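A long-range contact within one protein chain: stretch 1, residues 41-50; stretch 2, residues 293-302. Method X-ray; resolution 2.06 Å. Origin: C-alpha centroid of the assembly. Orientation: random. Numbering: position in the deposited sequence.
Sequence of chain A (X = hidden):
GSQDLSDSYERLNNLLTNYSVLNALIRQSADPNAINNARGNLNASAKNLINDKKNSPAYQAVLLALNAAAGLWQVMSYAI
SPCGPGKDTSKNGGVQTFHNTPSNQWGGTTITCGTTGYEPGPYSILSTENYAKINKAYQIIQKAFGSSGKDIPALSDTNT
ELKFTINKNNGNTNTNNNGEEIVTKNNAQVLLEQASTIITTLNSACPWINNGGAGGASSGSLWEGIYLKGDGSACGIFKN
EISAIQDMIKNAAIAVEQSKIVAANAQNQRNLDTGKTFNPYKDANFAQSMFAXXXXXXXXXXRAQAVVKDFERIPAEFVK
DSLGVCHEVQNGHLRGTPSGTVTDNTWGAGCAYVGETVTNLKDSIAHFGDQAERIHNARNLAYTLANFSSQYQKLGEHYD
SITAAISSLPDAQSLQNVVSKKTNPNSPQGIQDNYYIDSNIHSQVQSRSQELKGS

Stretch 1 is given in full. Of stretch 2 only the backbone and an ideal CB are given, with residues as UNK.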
# COMPACT_ATOMS: atom_id res chain seq x y z
N ASN A 41 2.00 15.38 15.38
CA ASN A 41 1.60 15.08 13.99
C ASN A 41 1.59 13.58 13.71
O ASN A 41 0.73 13.11 12.96
CB ASN A 41 2.54 15.72 12.98
CG ASN A 41 2.40 17.19 12.76
OD1 ASN A 41 1.37 17.81 13.06
ND2 ASN A 41 3.44 17.77 12.17
N LEU A 42 2.61 12.84 14.21
CA LEU A 42 2.73 11.40 13.98
C LEU A 42 1.65 10.65 14.71
O LEU A 42 1.07 9.72 14.14
CB LEU A 42 4.10 10.84 14.38
CG LEU A 42 5.28 11.11 13.47
CD1 LEU A 42 6.59 10.58 14.11
CD2 LEU A 42 5.08 10.48 12.11
N ASN A 43 1.38 11.04 15.97
CA ASN A 43 0.34 10.40 16.80
C ASN A 43 -1.03 10.56 16.14
O ASN A 43 -1.79 9.58 16.08
CB ASN A 43 0.38 11.00 18.23
CG ASN A 43 -0.72 10.49 19.13
OD1 ASN A 43 -1.81 11.09 19.22
ND2 ASN A 43 -0.45 9.36 19.78
N ALA A 44 -1.32 11.76 15.59
CA ALA A 44 -2.57 12.05 14.89
C ALA A 44 -2.68 11.24 13.59
O ALA A 44 -3.68 10.55 13.41
CB ALA A 44 -2.71 13.54 14.59
N SER A 45 -1.64 11.25 12.73
CA SER A 45 -1.70 10.44 11.50
C SER A 45 -1.64 8.92 11.76
O SER A 45 -2.16 8.15 10.93
CB SER A 45 -0.66 10.86 10.48
OG SER A 45 0.65 10.85 11.02
N ALA A 46 -1.05 8.48 12.89
CA ALA A 46 -1.00 7.05 13.26
C ALA A 46 -2.42 6.60 13.49
O ALA A 46 -2.90 5.70 12.80
CB ALA A 46 -0.20 6.86 14.53
N LYS A 47 -3.13 7.29 14.41
CA LYS A 47 -4.54 7.06 14.73
C LYS A 47 -5.38 7.16 13.46
O LYS A 47 -6.28 6.37 13.29
CB LYS A 47 -5.04 8.09 15.76
CG LYS A 47 -4.51 7.89 17.18
CD LYS A 47 -4.85 9.10 18.05
CE LYS A 47 -4.90 8.81 19.53
NZ LYS A 47 -3.56 8.79 20.16
N ASN A 48 -5.06 8.09 12.55
CA ASN A 48 -5.82 8.19 11.31
C ASN A 48 -5.60 7.00 10.37
O ASN A 48 -6.50 6.67 9.60
CB ASN A 48 -5.55 9.51 10.61
CG ASN A 48 -6.56 10.57 10.98
OD1 ASN A 48 -7.54 10.80 10.26
ND2 ASN A 48 -6.37 11.21 12.13
N LEU A 49 -4.43 6.33 10.45
CA LEU A 49 -4.15 5.16 9.61
C LEU A 49 -4.71 3.85 10.18
O LEU A 49 -5.37 3.11 9.48
CB LEU A 49 -2.65 5.04 9.31
CG LEU A 49 -2.09 5.95 8.22
CD1 LEU A 49 -0.57 6.13 8.36
CD2 LEU A 49 -2.44 5.44 6.81
N ILE A 50 -4.47 3.58 11.46
CA ILE A 50 -4.85 2.31 12.07
C ILE A 50 -6.17 2.35 12.91
O ILE A 50 -6.61 1.30 13.36
CB ILE A 50 -3.63 1.78 12.89
CG1 ILE A 50 -3.29 2.71 14.08
CG2 ILE A 50 -2.41 1.55 11.97
CD1 ILE A 50 -2.69 2.06 15.31
N UNK A 293 8.38 4.89 13.59
CA UNK A 293 6.96 5.16 13.40
C UNK A 293 6.72 5.88 12.06
O UNK A 293 5.93 5.41 11.26
CB UNK A 293 6.42 6.00 14.56
N UNK A 294 7.39 6.99 11.84
CA UNK A 294 7.33 7.84 10.66
C UNK A 294 7.72 7.10 9.38
O UNK A 294 7.07 7.28 8.34
CB UNK A 294 8.24 9.05 10.85
N UNK A 295 8.79 6.27 9.45
CA UNK A 295 9.28 5.46 8.32
C UNK A 295 8.15 4.48 7.95
O UNK A 295 7.77 4.40 6.78
CB UNK A 295 10.57 4.72 8.67
N UNK A 296 7.55 3.82 8.98
CA UNK A 296 6.41 2.90 8.73
C UNK A 296 5.23 3.64 8.09
O UNK A 296 4.78 3.21 7.05
CB UNK A 296 5.96 2.24 10.04
N UNK A 297 4.78 4.76 8.67
CA UNK A 297 3.67 5.55 8.13
C UNK A 297 3.92 5.93 6.67
O UNK A 297 2.99 5.91 5.87
CB UNK A 297 3.46 6.81 8.97
N UNK A 298 5.16 6.27 6.33
CA UNK A 298 5.49 6.63 4.95
C UNK A 298 5.39 5.43 4.04
O UNK A 298 4.95 5.60 2.89
CB UNK A 298 6.89 7.23 4.87
N UNK A 299 5.76 4.20 4.54
CA UNK A 299 5.68 2.94 3.77
C UNK A 299 4.25 2.58 3.45
O UNK A 299 3.93 2.34 2.29
CB UNK A 299 6.33 1.79 4.54
N UNK A 300 3.38 2.59 4.48
CA UNK A 300 1.94 2.37 4.36
C UNK A 300 1.40 3.22 3.21
O UNK A 300 0.74 2.70 2.32
CB UNK A 300 1.22 2.71 5.67
N UNK A 301 1.74 4.50 3.18
CA UNK A 301 1.33 5.40 2.11
C UNK A 301 1.87 4.98 0.73
O UNK A 301 1.11 4.96 -0.25
CB UNK A 301 1.80 6.82 2.43
N UNK A 302 3.15 4.54 0.68
CA UNK A 302 3.79 4.08 -0.56
C UNK A 302 2.95 2.92 -1.08
O UNK A 302 2.50 2.97 -2.23
CB UNK A 302 5.24 3.66 -0.33

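Both stretches are helical, with N-to-C directions 41° apart and axes 10.7 Å apart at closest approach. The separation leaves room for side chains between the backbones, and the shortest CA-CA distances, L42 to 294 at 6.7 Å and A46 to 297 at 7.1 Å, locate the tightest part of the contact.

At position 293 CA-to-CB points toward stretch 1, and the ideal CB lies 4.6 Å from L42 CD1. Phi/psi of -63/-54 is helical. A medium-sized side chain, apolar or amide, would fit beside the leucine. The deposited residue is N293, with chi1 t; its ND2 comes to 3.9 Å from L42 CB, a packing contact.

Position 294 points sideways, yet its ideal CB is already 3.7 Å from L42 CD2. The beta carbon alone therefore makes contact, and a small residue suffices, although the sideways direction does not exclude others. It is A294, whose CB packs on L42 CD2 at 3.7 Å.

Positions 295 and 296 have nothing of stretch 1 within 5.5 Å of the ideal CB, so this contact imposes little on either beyond compatibility with a helix. They are K295, extended through chi3, and A296.

Position 297 is the most informative. Its CB points toward stretch 1, with L49 CD1 at 4.1 Å, L42 CD2 at 5.1 Å and S45 OG at 5.3 Å. The surroundings are mixed: leucine methyls, a serine hydroxyl, and the carbonyl O of L42, which already accepts from A46 N at 2.8 Å within its helix. An apolar side chain could use the methyls, but one long enough to reach the polar atoms, with both a donor and an acceptor, would use more of what is offered. The residue is Q297, with chi1 m and chi2 t, seated as a knob among L42, S45, A46 and L49. NE2 donates to L42 O at 3.0 Å with an angle of 170°, while OE1 accepts from S45 OG at 2.6 Å. A second bond from NE2, to N293 OD1 at 2.9 Å and 171°, ties the amide to its own helix. Both ends of the amide are thus engaged, and its 87 Å² covered by stretch 1 is the largest such area in stretch 2.

Positions 298 and 299 meet no atom of stretch 1 within 5.5 Å of CB; at 298 the bond points away. Many residues would serve, and they are A298 and E299.

At position 300 the CB points toward stretch 1 and lies 4.7 Å from L49 CD1. An aliphatic side chain is favoured beside that leucine. It is I300, whose CG2 reaches L49 CD2 at 3.6 Å.

Position 301 points sideways with no neighbour within 5.5 Å of CB, so only a longer side chain could join in. L301 does so: its end comes nearer, bringing CD2 to 4.3 Å from L49 CD2, a peripheral apolar contact.

Position 302 is out of reach, leaving the choice open; the residue is N302.

Stretch 2, residues 293-302: NAKAQAEILN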
# COMPACT_ATOMS: atom_id res chain seq x y z
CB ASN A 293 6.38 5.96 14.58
CG ASN A 293 4.91 6.30 14.44
OD1 ASN A 293 4.18 5.77 13.60
ND2 ASN A 293 4.40 7.11 15.33
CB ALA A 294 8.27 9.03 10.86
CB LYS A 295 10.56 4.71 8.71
CG LYS A 295 11.28 4.05 7.55
CD LYS A 295 12.59 3.46 8.00
CE LYS A 295 13.26 2.69 6.90
NZ LYS A 295 13.90 1.47 7.43
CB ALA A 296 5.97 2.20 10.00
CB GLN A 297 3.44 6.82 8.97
CG GLN A 297 2.92 6.51 10.37
CD GLN A 297 2.34 7.71 11.05
OE1 GLN A 297 1.72 8.57 10.42
NE2 GLN A 297 2.47 7.74 12.36
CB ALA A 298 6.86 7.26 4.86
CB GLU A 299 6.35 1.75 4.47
CG GLU A 299 7.59 1.23 3.76
CD GLU A 299 7.39 0.62 2.39
OE1 GLU A 299 7.26 1.38 1.41
OE2 GLU A 299 7.45 -0.63 2.29
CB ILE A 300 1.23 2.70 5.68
CG1 ILE A 300 1.61 1.66 6.75
CG2 ILE A 300 -0.28 2.83 5.48
CD1 ILE A 300 1.14 1.95 8.10
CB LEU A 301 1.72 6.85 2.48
CG LEU A 301 0.92 7.41 3.67
CD1 LEU A 301 1.33 8.85 4.01
CD2 LEU A 301 -0.60 7.27 3.44
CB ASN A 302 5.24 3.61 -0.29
CG ASN A 302 5.94 2.92 -1.45
OD1 ASN A 302 5.81 1.71 -1.66
ND2 ASN A 302 6.71 3.68 -2.20
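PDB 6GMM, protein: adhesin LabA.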